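Local coordinates for protein chitinase (Paenibacillus sp. FPU-7, PDB 5GZT) that probably hydrolyses internal beta-1,4 linkages between N-acetylglucosamine units of chitin, using a chain that carries two glycosyl hydrolase family 18 regions, at residues 996-999 with 1000-1004; 1101-1105 with 1106-1110. All coordinates share one frame; numbering follows the deposited sequence.

Contact 1. Residues 996-999 with 1000-1004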
ATOM      1  N   PHE B 996      -7.547  12.361  21.380  1.00 24.54           N
ATOM      2  CA  PHE B 996      -8.771  12.609  22.179  1.00 24.76           C
ATOM      3  C   PHE B 996      -9.522  13.820  21.773  1.00 21.50           C
ATOM      4  O   PHE B 996      -8.959  14.876  21.535  1.00 24.97           O
ATOM      5  CB  PHE B 996      -8.415  12.845  23.663  1.00 25.20           C
ATOM      6  CG  PHE B 996      -8.015  11.618  24.370  1.00 28.35           C
ATOM      7  CD1 PHE B 996      -8.985  10.755  24.880  1.00 31.98           C
ATOM      8  CD2 PHE B 996      -6.649  11.287  24.554  1.00 32.96           C
ATOM      9  CE1 PHE B 996      -8.613   9.565  25.525  1.00 35.37           C
ATOM     10  CE2 PHE B 996      -6.283  10.116  25.219  1.00 35.10           C
ATOM     11  CZ  PHE B 996      -7.267   9.258  25.710  1.00 36.52           C
ATOM     12  N   SER B 997     -10.821  13.658  21.668  1.00 22.53           N
ATOM     13  CA  SER B 997     -11.703  14.807  21.604  1.00 20.80           C
ATOM     14  C   SER B 997     -13.009  14.474  22.253  1.00 16.66           C
ATOM     15  O   SER B 997     -13.304  13.312  22.458  1.00 20.68           O
ATOM     16  CB  SER B 997     -11.922  15.206  20.121  1.00 18.21           C
ATOM     17  OG  SER B 997     -12.462  14.145  19.408  1.00 17.14           O
ATOM     18  N   ALA B 998     -13.853  15.469  22.419  1.00 17.11           N
ATOM     19  CA  ALA B 998     -15.223  15.230  22.851  1.00 17.47           C
ATOM     20  C   ALA B 998     -15.894  14.229  21.925  1.00 17.16           C
ATOM     21  O   ALA B 998     -16.577  13.322  22.372  1.00 16.23           O
ATOM     22  CB  ALA B 998     -16.020  16.506  22.894  1.00 18.68           C
ATOM     23  N   ASP B 999     -15.737  14.432  20.617  1.00 17.41           N
ATOM     24  CA  ASP B 999     -16.316  13.567  19.588  1.00 16.24           C
ATOM     25  C   ASP B 999     -15.854  12.174  19.777  1.00 16.29           C
ATOM     26  O   ASP B 999     -16.701  11.243  19.809  1.00 22.71           O
ATOM     27  CB  ASP B 999     -15.965  14.125  18.156  1.00 20.14           C
ATOM     28  CG  ASP B 999     -16.567  13.315  17.053  1.00 21.41           C
ATOM     29  OD1 ASP B 999     -17.782  13.035  17.110  1.00 23.41           O
ATOM     30  OD2 ASP B 999     -15.806  12.855  16.178  1.00 24.75           O
ATOM     31  N   SER B1000     -14.539  11.951  19.899  1.00 18.18           N
ATOM     32  CA  SER B1000     -14.032  10.596  19.996  1.00 18.86           C
ATOM     33  C   SER B1000     -14.459   9.955  21.310  1.00 18.53           C
ATOM     34  O   SER B1000     -14.884   8.771  21.305  1.00 20.31           O
ATOM     35  CB  SER B1000     -12.507  10.498  19.906  1.00 19.42           C
ATOM     36  OG  SER B1000     -11.852  10.995  21.050  1.00 22.02           O
ATOM     37  N   VAL B1001     -14.429  10.727  22.383  1.00 15.75           N
ATOM     38  CA  VAL B1001     -14.829  10.160  23.715  1.00 16.43           C
ATOM     39  C   VAL B1001     -16.311   9.803  23.798  1.00 15.53           C
ATOM     40  O   VAL B1001     -16.733   8.682  24.167  1.00 15.78           O
ATOM     41  CB  VAL B1001     -14.463  11.154  24.828  1.00 17.35           C
ATOM     42  CG1 VAL B1001     -14.954  10.649  26.168  1.00 17.54           C
ATOM     43  CG2 VAL B1001     -12.999  11.308  24.903  1.00 18.78           C
ATOM     44  N   LEU B1002     -17.125  10.752  23.358  1.00 17.00           N
ATOM     45  CA  LEU B1002     -18.583  10.548  23.417  1.00 15.99           C
ATOM     46  C   LEU B1002     -19.057   9.540  22.403  1.00 17.38           C
ATOM     47  O   LEU B1002     -20.029   8.759  22.684  1.00 14.73           O
ATOM     48  CB  LEU B1002     -19.265  11.864  23.319  1.00 16.12           C
ATOM     49  CG  LEU B1002     -18.926  12.799  24.451  1.00 15.83           C
ATOM     50  CD1 LEU B1002     -19.406  14.200  24.124  1.00 16.55           C
ATOM     51  CD2 LEU B1002     -19.557  12.329  25.738  1.00 18.97           C
ATOM     52  N   THR B1003     -18.314   9.376  21.274  1.00 15.63           N
ATOM     53  CA  THR B1003     -18.580   8.227  20.435  1.00 15.41           C
ATOM     54  C   THR B1003     -18.278   6.918  21.107  1.00 15.58           C
ATOM     55  O   THR B1003     -19.078   5.956  20.978  1.00 16.78           O
ATOM     56  CB  THR B1003     -17.800   8.347  19.084  1.00 17.07           C
ATOM     57  OG1 THR B1003     -18.269   9.519  18.440  1.00 16.76           O
ATOM     58  CG2 THR B1003     -18.002   7.186  18.168  1.00 20.25           C
ATOM     59  N   ALA B1004     -17.123   6.802  21.763  1.00 17.75           N
ATOM     60  CA  ALA B1004     -16.780   5.601  22.441  1.00 18.41           C
ATOM     61  C   ALA B1004     -17.770   5.292  23.536  1.00 18.30           C
ATOM     62  O   ALA B1004     -18.097   4.160  23.740  1.00 17.93           O
ATOM     63  CB  ALA B1004     -15.409   5.690  23.054  1.00 21.32           C
TER
HETATM   64  O   HOH W   1     -16.470  10.140  16.418  1.00 35.46           O
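The ring of Phe-996 receives Val-1001 at its edge, near the ring plane, with CD1 of Phe-996 4.1 Å from CG2 of Val-1001, while the ring of Tyr-972 meets it at a shallow angle between the planes. This apolar touch, from N' to N4, is a hydrophobic staple straddling a capping box, the reciprocal pair of side-chain to backbone bonds that starts helix 998-1007. Ser-997 is the N-cap: its OG accepts from Ser-1000 N at 3.1 Å, and Ser-1000 OG in turn accepts from Ser-997 N at 2.9 Å, both bonds close to straight. In each serine the hydroxyl sits between the backbone N and the carbonyl carbon (chi1 58° in Ser-997 and 71° in Ser-1000), which folds it back over the backbone to meet the partner's N-H. Two N-H groups at the start of the helix are thereby satisfied, and Thr-988 gives Ser-997 OG a second partner.

Behind the box the regular helical bonds take over, from Val-1001 N to Ser-997 O and from Leu-1002 N to Ala-998 O. The buried CB of Ala-998 lies 4.3 Å from CD1 of Leu-1002, and both side chains rest on Ile-1017 of strand 1015-1020, one of the parallel strands of the family 18 barrel.

On the more open flank, Asp-999 and Thr-1003 run side by side and point the same way. A water donates to both Asp-999 OD2 and Thr-1003 OG1, bridging them, while Asp-999 OD1 turns to Tyr-1102 OH of helix 1093-1106. The carbonyl oxygen of Asp-999 is gripped twice, from opposite faces of its plane: Thr-1003 N approaches from one at 2.9 Å, and Thr-1003 OG1 donates from the other at 2.7 Å.

Contact 2. Residues 1101-1105 with 1106-1110; sequences EYAKN and QGLRG
Tyr-1102 carries its ring anti to the backbone N (chi1 -170°), while Gln-1106, one turn later, has CG anti to the carbonyl carbon (chi1 -65°), which puts that methylene over the ring. The result is a CH-pi contact: CG of Gln-1106 stands 3.5 Å from the centroid of the Tyr-1102 ring, almost on the ring normal. The bend at chi2 then turns the amide along the ring, only 17° from parallel to it, and both its ends are held outside the turn, OE1 by Arg-1006 and NE2 by the backbone oxygen of Val-656. The phenol oxygen is likewise engaged, with Asp-999 and Arg-1006. Replacing Tyr-1102 by an alanine would probably leave the Gln-1106 methylene without its aromatic floor and deprive Asp-999 of its hydroxyl partner.

Here helix 1093-1106 ends in a Schellman motif. Gln-1106 N still bonds to Tyr-1102 O at 2.9 Å, after which Gly-1107 takes a positive phi and the chain reverses so that Leu-1108 N reaches back to Ala-1103 O at 3.0 Å, in the carbonyl plane. A water donates to that same Ala-1103 oxygen and to Leu-1108 O, bridging the two carbonyls. The reversal also brings apolar groups together: CB of Leu-1108 lies 4.2 Å from CB of Ala-1103, and its CD1 comes within 4.1 Å of Tyr-1102 CD2. Leu-1108 continues onto Leu-1015, and two residues further on Gly-1110 opens strand 1110-1114, with O of Gly-1110 3.9 Å from CB of Ala-1103.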
ATOM      1  N   GLU B1101     -23.085  23.200  20.275  1.00 20.61           N
ATOM      2  CA  GLU B1101     -23.593  22.804  19.004  1.00 18.92           C
ATOM      3  C   GLU B1101     -23.511  21.308  18.813  1.00 17.26           C
ATOM      4  O   GLU B1101     -24.451  20.742  18.320  1.00 17.29           O
ATOM      5  CB  GLU B1101     -22.808  23.509  17.873  1.00 21.53           C
ATOM      6  CG  GLU B1101     -23.330  23.154  16.485  1.00 27.09           C
ATOM      7  CD  GLU B1101     -22.697  24.025  15.407  1.00 29.32           C
ATOM      8  OE1 GLU B1101     -23.411  24.719  14.697  1.00 44.77           O
ATOM      9  OE2 GLU B1101     -21.502  24.008  15.335  1.00 25.88           O
ATOM     10  N   TYR B1102     -22.385  20.710  19.203  1.00 16.31           N
ATOM     11  CA  TYR B1102     -22.202  19.279  19.222  1.00 17.12           C
ATOM     12  C   TYR B1102     -23.298  18.620  20.051  1.00 17.36           C
ATOM     13  O   TYR B1102     -23.968  17.731  19.591  1.00 16.93           O
ATOM     14  CB  TYR B1102     -20.789  18.925  19.732  1.00 17.32           C
ATOM     15  CG  TYR B1102     -20.427  17.456  19.557  1.00 18.02           C
ATOM     16  CD1 TYR B1102     -19.903  16.980  18.334  1.00 17.42           C
ATOM     17  CD2 TYR B1102     -20.665  16.523  20.559  1.00 15.33           C
ATOM     18  CE1 TYR B1102     -19.632  15.627  18.190  1.00 17.04           C
ATOM     19  CE2 TYR B1102     -20.352  15.197  20.423  1.00 14.71           C
ATOM     20  CZ  TYR B1102     -19.846  14.739  19.237  1.00 15.85           C
ATOM     21  OH  TYR B1102     -19.634  13.390  19.040  1.00 16.02           O
ATOM     22  N   ALA B1103     -23.534  19.101  21.282  1.00 18.55           N
ATOM     23  CA  ALA B1103     -24.636  18.583  22.135  1.00 17.34           C
ATOM     24  C   ALA B1103     -25.990  18.571  21.437  1.00 17.82           C
ATOM     25  O   ALA B1103     -26.702  17.565  21.439  1.00 18.47           O
ATOM     26  CB  ALA B1103     -24.701  19.382  23.408  1.00 18.70           C
ATOM     27  N   LYS B1104     -26.350  19.674  20.825  1.00 18.82           N
ATOM     28  CA  LYS B1104     -27.629  19.790  20.114  1.00 22.05           C
ATOM     29  C   LYS B1104     -27.708  18.852  18.916  1.00 22.33           C
ATOM     30  O   LYS B1104     -28.708  18.160  18.771  1.00 24.58           O
ATOM     31  CB  LYS B1104     -27.823  21.201  19.598  1.00 22.46           C
ATOM     32  CG  LYS B1104     -28.199  22.191  20.683  1.00 24.75           C
ATOM     33  CD  LYS B1104     -27.765  23.591  20.360  1.00 28.61           C
ATOM     34  CE  LYS B1104     -28.539  24.146  19.213  1.00 34.67           C
ATOM     35  NZ  LYS B1104     -28.084  25.523  18.884  1.00 35.62           N
ATOM     36  N   ASN B1105     -26.639  18.795  18.117  1.00 21.63           N
ATOM     37  CA  ASN B1105     -26.658  18.010  16.878  1.00 20.87           C
ATOM     38  C   ASN B1105     -26.531  16.547  17.125  1.00 18.92           C
ATOM     39  O   ASN B1105     -26.922  15.766  16.259  1.00 17.72           O
ATOM     40  CB  ASN B1105     -25.494  18.419  15.956  1.00 23.21           C
ATOM     41  CG  ASN B1105     -25.686  19.840  15.385  1.00 26.88           C
ATOM     42  OD1 ASN B1105     -26.789  20.296  15.246  1.00 28.95           O
ATOM     43  ND2 ASN B1105     -24.610  20.489  15.027  1.00 28.45           N
ATOM     44  N   GLN B1106     -25.935  16.150  18.264  1.00 16.85           N
ATOM     45  CA  GLN B1106     -25.742  14.724  18.558  1.00 15.84           C
ATOM     46  C   GLN B1106     -26.819  14.140  19.451  1.00 17.70           C
ATOM     47  O   GLN B1106     -26.822  12.929  19.733  1.00 18.37           O
ATOM     48  CB  GLN B1106     -24.389  14.556  19.226  1.00 15.79           C
ATOM     49  CG  GLN B1106     -23.225  14.897  18.341  1.00 16.68           C
ATOM     50  CD  GLN B1106     -23.071  13.926  17.216  1.00 16.73           C
ATOM     51  OE1 GLN B1106     -22.984  12.700  17.394  1.00 14.88           O
ATOM     52  NE2 GLN B1106     -23.029  14.462  16.063  1.00 18.74           N
ATOM     53  N   GLY B1107     -27.745  14.975  19.926  1.00 18.35           N
ATOM     54  CA  GLY B1107     -28.807  14.458  20.803  1.00 17.22           C
ATOM     55  C   GLY B1107     -28.354  14.201  22.218  1.00 14.86           C
ATOM     56  O   GLY B1107     -28.918  13.353  22.900  1.00 16.63           O
ATOM     57  N   LEU B1108     -27.388  14.944  22.659  1.00 14.31           N
ATOM     58  CA  LEU B1108     -26.898  14.845  24.020  1.00 14.87           C
ATOM     59  C   LEU B1108     -27.868  15.493  25.029  1.00 16.40           C
ATOM     60  O   LEU B1108     -28.760  16.291  24.656  1.00 14.79           O
ATOM     61  CB  LEU B1108     -25.495  15.361  24.203  1.00 15.42           C
ATOM     62  CG  LEU B1108     -24.434  14.886  23.215  1.00 14.46           C
ATOM     63  CD1 LEU B1108     -23.100  15.445  23.627  1.00 16.16           C
ATOM     64  CD2 LEU B1108     -24.380  13.376  23.072  1.00 14.29           C
ATOM     65  N   ARG B1109     -27.723  15.097  26.301  1.00 16.11           N
ATOM     66  CA  ARG B1109     -28.590  15.698  27.328  1.00 15.90           C
ATOM     67  C   ARG B1109     -28.288  17.201  27.476  1.00 14.55           C
ATOM     68  O   ARG B1109     -29.199  17.958  27.737  1.00 16.06           O
ATOM     69  CB  ARG B1109     -28.491  15.024  28.683  1.00 15.94           C
ATOM     70  CG  ARG B1109     -29.524  15.479  29.697  1.00 16.82           C
ATOM     71  CD  ARG B1109     -30.872  14.962  29.306  1.00 16.86           C
ATOM     72  NE  ARG B1109     -32.012  15.588  29.978  1.00 21.05           N
ATOM     73  CZ  ARG B1109     -32.646  16.690  29.623  1.00 21.92           C
ATOM     74  NH1 ARG B1109     -32.223  17.450  28.592  1.00 22.69           N
ATOM     75  NH2 ARG B1109     -33.725  17.069  30.302  1.00 19.96           N
ATOM     76  N   GLY B1110     -27.031  17.585  27.364  1.00 14.07           N
ATOM     77  CA  GLY B1110     -26.653  18.978  27.544  1.00 13.60           C
ATOM     78  C   GLY B1110     -25.178  19.191  27.671  1.00 14.29           C
ATOM     79  O   GLY B1110     -24.392  18.349  27.182  1.00 16.42           O
TER
HETATM   80  O   HOH W   2     -29.718  17.717  22.486  1.00 21.64           O

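One helix begins in contact 1 and another ends in contact 2, their centres about 13 Å apart within the second family 18 region. Along the chain contact 1 comes first, at the start of helix 998-1007, which leads to strand 1015-1020; contact 2 closes helix 1093-1106 just before strand 1110-1114. These strands are parallel neighbours in the barrel, so the two helices lie side by side on its outside, both packed on Ile-1017. They also meet directly: Asp-999 OD1 is probably hydrogen-bonded to Tyr-1102 OH at 2.7 Å, and Leu-1002 CD1 packs 3.9 Å from Leu-1108 CD1. The start of helix 998-1007 is thus tied to the C-terminal end of helix 1093-1106, though not next in sequence.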